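Tripartite terminase subunit 3 (Human herpesvirus 5, PDB 3N4P) probably serves as the large subunit of the terminase motor that drives viral DNA into empty capsids, seen here as its C-terminal nuclease domain. Local coordinates at residues Tyr224-Glu227 with Gln228-Asn231; Cys152-Arg155 with Gln156-Ser160. All coordinates share one frame; numbering follows the deposited sequence.

Contact 1: Tyr224-Glu227 with Gln228-Asn231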
ATOM      1  N   TYR B 224     -10.673  10.152  -5.224  1.00 41.48           N
ATOM      2  CA  TYR B 224     -10.947  11.510  -5.620  1.00 40.64           C
ATOM      3  C   TYR B 224      -9.741  12.168  -6.332  1.00 41.10           C
ATOM      4  O   TYR B 224      -9.914  12.834  -7.352  1.00 43.86           O
ATOM      5  CB  TYR B 224     -11.271  12.295  -4.353  1.00 38.81           C
ATOM      6  CG  TYR B 224     -11.697  13.708  -4.605  1.00 40.75           C
ATOM      7  CD1 TYR B 224     -10.845  14.770  -4.317  1.00 39.30           C
ATOM      8  CD2 TYR B 224     -12.989  14.003  -5.121  1.00 43.03           C
ATOM      9  CE1 TYR B 224     -11.242  16.092  -4.538  1.00 40.75           C
ATOM     10  CE2 TYR B 224     -13.389  15.330  -5.362  1.00 40.98           C
ATOM     11  CZ  TYR B 224     -12.523  16.360  -5.051  1.00 44.22           C
ATOM     12  OH  TYR B 224     -12.934  17.658  -5.258  1.00 48.00           O
ATOM     13  N   LEU B 225      -8.552  12.038  -5.743  1.00 39.80           N
ATOM     14  CA  LEU B 225      -7.329  12.553  -6.285  1.00 41.44           C
ATOM     15  C   LEU B 225      -7.002  11.829  -7.645  1.00 42.47           C
ATOM     16  O   LEU B 225      -6.595  12.475  -8.603  1.00 44.18           O
ATOM     17  CB  LEU B 225      -6.160  12.397  -5.280  1.00 40.62           C
ATOM     18  CG  LEU B 225      -4.779  12.813  -5.809  1.00 41.90           C
ATOM     19  CD1 LEU B 225      -4.713  14.311  -5.916  1.00 39.85           C
ATOM     20  CD2 LEU B 225      -3.610  12.359  -4.914  1.00 42.25           C
ATOM     21  N   LEU B 226      -7.227  10.525  -7.746  1.00 42.33           N
ATOM     22  CA  LEU B 226      -7.084   9.854  -9.035  1.00 44.08           C
ATOM     23  C   LEU B 226      -7.987  10.402 -10.154  1.00 47.24           C
ATOM     24  O   LEU B 226      -7.581  10.447 -11.340  1.00 49.27           O
ATOM     25  CB  LEU B 226      -7.391   8.402  -8.899  1.00 43.82           C
ATOM     26  CG  LEU B 226      -6.341   7.277  -8.934  1.00 48.75           C
ATOM     27  CD1 LEU B 226      -5.024   7.598  -9.763  1.00 51.55           C
ATOM     28  CD2 LEU B 226      -6.011   6.666  -7.582  1.00 48.10           C
ATOM     29  N   GLU B 227      -9.225  10.781  -9.824  1.00 47.83           N
ATOM     30  CA  GLU B 227     -10.098  11.403 -10.822  1.00 51.46           C
ATOM     31  C   GLU B 227      -9.443  12.645 -11.443  1.00 51.66           C
ATOM     32  O   GLU B 227      -9.506  12.866 -12.657  1.00 52.04           O
ATOM     33  CB  GLU B 227     -11.513  11.740 -10.251  1.00 51.49           C
ATOM     34  CG  GLU B 227     -12.512  10.596 -10.406  1.00 57.85           C
ATOM     35  CD  GLU B 227     -13.462  10.343  -9.153  1.00 66.92           C
ATOM     36  OE1 GLU B 227     -13.865   9.161  -8.928  1.00 71.74           O
ATOM     37  OE2 GLU B 227     -13.830  11.283  -8.403  1.00 67.63           O
ATOM     38  N   GLN B 228      -8.808  13.435 -10.594  1.00 51.68           N
ATOM     39  CA  GLN B 228      -8.040  14.597 -11.060  1.00 53.88           C
ATOM     40  C   GLN B 228      -6.768  14.248 -11.841  1.00 54.68           C
ATOM     41  O   GLN B 228      -6.431  14.924 -12.800  1.00 56.06           O
ATOM     42  CB  GLN B 228      -7.758  15.537  -9.902  1.00 53.48           C
ATOM     43  CG  GLN B 228      -9.074  16.093  -9.333  1.00 54.43           C
ATOM     44  CD  GLN B 228      -8.882  17.279  -8.330  1.00 56.20           C
ATOM     45  OE1 GLN B 228      -7.834  17.952  -8.305  1.00 54.30           O
ATOM     46  NE2 GLN B 228      -9.917  17.549  -7.527  1.00 60.69           N
ATOM     47  N   ILE B 229      -6.098  13.171 -11.463  1.00 54.04           N
ATOM     48  CA  ILE B 229      -4.825  12.810 -12.088  1.00 55.94           C
ATOM     49  C   ILE B 229      -5.105  12.450 -13.527  1.00 59.55           C
ATOM     50  O   ILE B 229      -4.300  12.732 -14.382  1.00 60.88           O
ATOM     51  CB  ILE B 229      -4.098  11.658 -11.325  1.00 54.32           C
ATOM     52  CG1 ILE B 229      -3.446  12.231 -10.079  1.00 52.97           C
ATOM     53  CG2 ILE B 229      -3.083  10.918 -12.206  1.00 54.14           C
ATOM     54  CD1 ILE B 229      -3.113  11.255  -9.002  1.00 53.30           C
ATOM     55  N   GLN B 230      -6.286  11.891 -13.785  1.00 61.79           N
ATOM     56  CA  GLN B 230      -6.725  11.555 -15.139  1.00 66.16           C
ATOM     57  C   GLN B 230      -6.943  12.801 -15.981  1.00 69.11           C
ATOM     58  O   GLN B 230      -6.893  12.737 -17.190  1.00 70.94           O
ATOM     59  CB  GLN B 230      -8.037  10.773 -15.064  1.00 65.42           C
ATOM     60  CG  GLN B 230      -8.230   9.868 -16.218  1.00 71.00           C
ATOM     61  CD  GLN B 230      -8.510   8.435 -15.789  1.00 74.99           C
ATOM     62  OE1 GLN B 230      -9.387   8.163 -14.943  1.00 74.47           O
ATOM     63  NE2 GLN B 230      -7.757   7.508 -16.365  1.00 73.79           N
ATOM     64  N   ASN B 231      -7.228  13.929 -15.333  1.00 70.53           N
ATOM     65  CA  ASN B 231      -7.550  15.156 -16.060  1.00 74.85           C
ATOM     66  C   ASN B 231      -6.333  16.007 -16.390  1.00 77.13           C
ATOM     67  O   ASN B 231      -6.471  17.096 -16.946  1.00 79.83           O
ATOM     68  CB  ASN B 231      -8.568  15.996 -15.272  1.00 74.97           C
ATOM     69  CG  ASN B 231      -9.972  15.414 -15.340  1.00 75.96           C
ATOM     70  OD1 ASN B 231     -10.413  14.974 -16.411  1.00 78.77           O
ATOM     71  ND2 ASN B 231     -10.662  15.369 -14.197  1.00 73.14           N
TER

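Contact 2: Cys152-Arg155 with Gln156-Ser160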
ATOM      1  N   CYS B 152       0.007  33.787   8.180  1.00 61.93           N
ATOM      2  CA  CYS B 152       0.103  34.189   9.565  1.00 65.68           C
ATOM      3  C   CYS B 152      -0.953  33.460  10.389  1.00 62.42           C
ATOM      4  O   CYS B 152      -0.671  33.037  11.491  1.00 63.72           O
ATOM      5  CB  CYS B 152       0.049  35.726   9.658  1.00 66.38           C
ATOM      6  SG  CYS B 152      -0.222  36.323  11.280  1.00 80.78           S
ATOM      7  N   LEU B 153      -2.133  33.207   9.821  1.00 60.63           N
ATOM      8  CA  LEU B 153      -3.179  32.504  10.591  1.00 57.74           C
ATOM      9  C   LEU B 153      -2.854  31.054  10.779  1.00 53.42           C
ATOM     10  O   LEU B 153      -3.174  30.485  11.775  1.00 52.63           O
ATOM     11  CB  LEU B 153      -4.610  32.707  10.052  1.00 56.49           C
ATOM     12  CG  LEU B 153      -5.207  34.118  10.125  1.00 58.95           C
ATOM     13  CD1 LEU B 153      -6.201  34.314   8.986  1.00 58.48           C
ATOM     14  CD2 LEU B 153      -5.867  34.539  11.493  1.00 51.44           C
ATOM     15  N   ILE B 154      -2.169  30.464   9.825  1.00 53.74           N
ATOM     16  CA  ILE B 154      -1.810  29.061   9.863  1.00 50.43           C
ATOM     17  C   ILE B 154      -0.764  28.881  10.937  1.00 53.14           C
ATOM     18  O   ILE B 154      -0.880  27.975  11.775  1.00 54.71           O
ATOM     19  CB  ILE B 154      -1.190  28.611   8.536  1.00 50.30           C
ATOM     20  CG1 ILE B 154      -2.268  28.536   7.423  1.00 47.89           C
ATOM     21  CG2 ILE B 154      -0.503  27.174   8.734  1.00 47.09           C
ATOM     22  CD1 ILE B 154      -1.760  28.163   6.065  1.00 53.86           C
ATOM     23  N   ARG B 155       0.293  29.687  10.884  1.00 54.60           N
ATOM     24  CA  ARG B 155       1.374  29.611  11.857  1.00 57.75           C
ATOM     25  C   ARG B 155       0.773  29.719  13.290  1.00 58.25           C
ATOM     26  O   ARG B 155       1.134  28.976  14.198  1.00 58.19           O
ATOM     27  CB  ARG B 155       2.368  30.760  11.626  1.00 60.63           C
ATOM     28  CG  ARG B 155       3.683  30.680  12.408  1.00 65.79           C
ATOM     29  CD  ARG B 155       4.367  32.071  12.524  1.00 72.90           C
ATOM     30  NE  ARG B 155       3.394  33.140  12.746  1.00 75.00           N
ATOM     31  CZ  ARG B 155       2.862  33.484  13.920  1.00 79.14           C
ATOM     32  NH1 ARG B 155       3.190  32.846  15.047  1.00 80.57           N
ATOM     33  NH2 ARG B 155       1.963  34.469  13.965  1.00 78.84           N
ATOM     34  N   GLN B 156      -0.159  30.628  13.439  1.00 58.65           N
ATOM     35  CA  GLN B 156      -0.948  30.758  14.659  1.00 61.22           C
ATOM     36  C   GLN B 156      -1.670  29.499  15.206  1.00 59.56           C
ATOM     37  O   GLN B 156      -1.477  29.158  16.382  1.00 60.25           O
ATOM     38  CB  GLN B 156      -1.972  31.845  14.442  1.00 62.36           C
ATOM     39  CG  GLN B 156      -1.517  33.135  14.894  1.00 69.06           C
ATOM     40  CD  GLN B 156      -2.573  34.226  14.674  1.00 76.94           C
ATOM     41  OE1 GLN B 156      -2.325  35.204  13.921  1.00 81.65           O
ATOM     42  NE2 GLN B 156      -3.765  34.049  15.284  1.00 73.51           N
ATOM     43  N   SER B 157      -2.522  28.840  14.396  1.00 59.01           N
ATOM     44  CA  SER B 157      -3.199  27.603  14.863  1.00 58.66           C
ATOM     45  C   SER B 157      -2.174  26.528  15.154  1.00 56.11           C
ATOM     46  O   SER B 157      -2.218  25.893  16.209  1.00 58.21           O
ATOM     47  CB  SER B 157      -4.243  27.002  13.895  1.00 57.09           C
ATOM     48  OG  SER B 157      -5.151  27.972  13.440  1.00 63.66           O
ATOM     49  N   VAL B 158      -1.223  26.359  14.272  1.00 53.49           N
ATOM     50  CA  VAL B 158      -0.250  25.291  14.441  1.00 52.14           C
ATOM     51  C   VAL B 158       0.463  25.384  15.776  1.00 54.07           C
ATOM     52  O   VAL B 158       0.354  24.457  16.608  1.00 52.14           O
ATOM     53  CB  VAL B 158       0.723  25.195  13.234  1.00 52.95           C
ATOM     54  CG1 VAL B 158       1.834  24.198  13.533  1.00 53.15           C
ATOM     55  CG2 VAL B 158      -0.045  24.791  11.997  1.00 48.56           C
ATOM     56  N   GLN B 159       1.083  26.551  16.001  1.00 56.41           N
ATOM     57  CA  GLN B 159       1.809  26.884  17.234  1.00 59.54           C
ATOM     58  C   GLN B 159       1.016  26.936  18.479  1.00 61.14           C
ATOM     59  O   GLN B 159       1.603  26.741  19.524  1.00 62.45           O
ATOM     60  CB  GLN B 159       2.723  28.129  17.083  1.00 60.09           C
ATOM     61  CG  GLN B 159       3.877  27.680  16.039  1.00 63.08           C
ATOM     62  CD  GLN B 159       4.975  28.715  15.900  1.00 64.70           C
ATOM     63  OE1 GLN B 159       4.770  29.883  16.208  1.00 62.24           O
ATOM     64  NE2 GLN B 159       6.158  28.276  15.447  1.00 65.37           N
ATOM     65  N   SER B 160      -0.291  27.229  18.380  1.00 62.40           N
ATOM     66  CA  SER B 160      -1.212  27.158  19.542  1.00 64.01           C
ATOM     67  C   SER B 160      -1.328  25.725  19.975  1.00 64.33           C
ATOM     68  O   SER B 160      -1.422  25.463  21.166  1.00 66.40           O
ATOM     69  CB  SER B 160      -2.643  27.550  19.183  1.00 63.61           C
ATOM     70  OG  SER B 160      -2.772  28.850  18.638  1.00 68.21           O
TER

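Contact 1: Tyr224-Glu227 with Gln228-Asn231
Q228 runs back along the helix toward Y224, one turn earlier, and brings its amide nitrogen to the tyrosine ring. NE2 of Q228 lies 3.6 Å from CE1 of Y224 and is almost as near to CZ and OH. The approach is oblique, with ring and amide planes 62° apart. Q228 reaches this place because CG lies beside its own backbone N (chi1 -63°) and the chain beyond is extended. OE1 is held outside the contact by the backbone N-H of I258, with a weaker bond from that of L257, while Y224 OH is hydrogen-bonded to ND1 of H99. Both ends of the pair are thus tied to other parts of the domain.

I229 covers a different side of the helix. Its CD1 meets L225 at CG, 3.9 Å away, and more loosely touches CD1 of L226. CG1 of I229 also rests 3.5 Å from the carbonyl O of L225, the same oxygen that receives the backbone N-H of I229 at 3.0 Å.

The i to i+4 ladder is uneven: Q228 N makes only a weak bond to Y224 O, at 3.5 Å, while Q230 N bonds to L226 O at 3.1 Å.

L225, L226 and I229 give an apolar face toward helices 37-45 and 256-267, with F43 and I258 among its partners. The buried amide of Q228, bonded through OE1 to backbone N-H groups in the first turn of helix 256-267, is fixed with its side chain about 5 Å from that of D256, a predicted nuclease residue, and so probably helps set how the two helices meet there.

Contact 2: Cys152-Arg155 with Gln156-Ser160
R155 lays its guanidinium across the start of the next turn, with the backbone N of Q156 beneath one face and OE1 of Q159 at its edge, in plane. At 3.6 Å from NH1 of R155 to OE1 of Q159 this is a loose polar approach, the guanidinium and amide planes standing 77° apart. A bend at chi3 (39°) turns the arginine end back over the helix, where NH2 comes 3.8 Å from CG of Q156.

Q156 runs the other way, toward C152. Its OE1 lies 3.6 Å from SG of C152, and its CB packs 3.2 Å from the carbonyl O of L153. The carbonyl O of Q156 is gripped twice by S160. OG of S160 lies 2.6 Å from O of Q156, and the backbone N of S160 reaches the same oxygen from the opposite face of the carbonyl plane. On another side of the helix I154 and V158, one turn apart, run alongside each other in the same direction, their CG2 methyls 4.1 Å apart. Regular backbone bonds, including V158 N to I154 O at 3.0 Å, join the two turns.

Helix 144-161 connects strands 133-138 and 165-172 in a beta-alpha-beta crossover. I154 and V158 pack on I136 and L134 of the first strand and on A114 and I121 of helix 109-127, where OE2 of E115 is hydrogen-bonded to OG of S157; R155 and Q159 meet F168 and V166 of the second strand.

Overall arrangement
Contacts 1 and 2 are separate helical turns on opposite sides of the chain's centre, with their own centres 30 Å apart and their nearest atoms about 19 Å apart. They are linked through the mixed sheet of the nuclease domain: residues 152-160 pack on strands 133-138 and 165-172, whereas residues 224-231 touch strand 91-100. Contact 1 is the nearer to the predicted nuclease residues, the Q228 side chain lying about 5 Å from that of D256; from the side chain of D68 both contacts stand off about 11 Å, through Q228 and I154. I154 is equally about 11 Å from the side chain of E139, which binds magnesium together with D68.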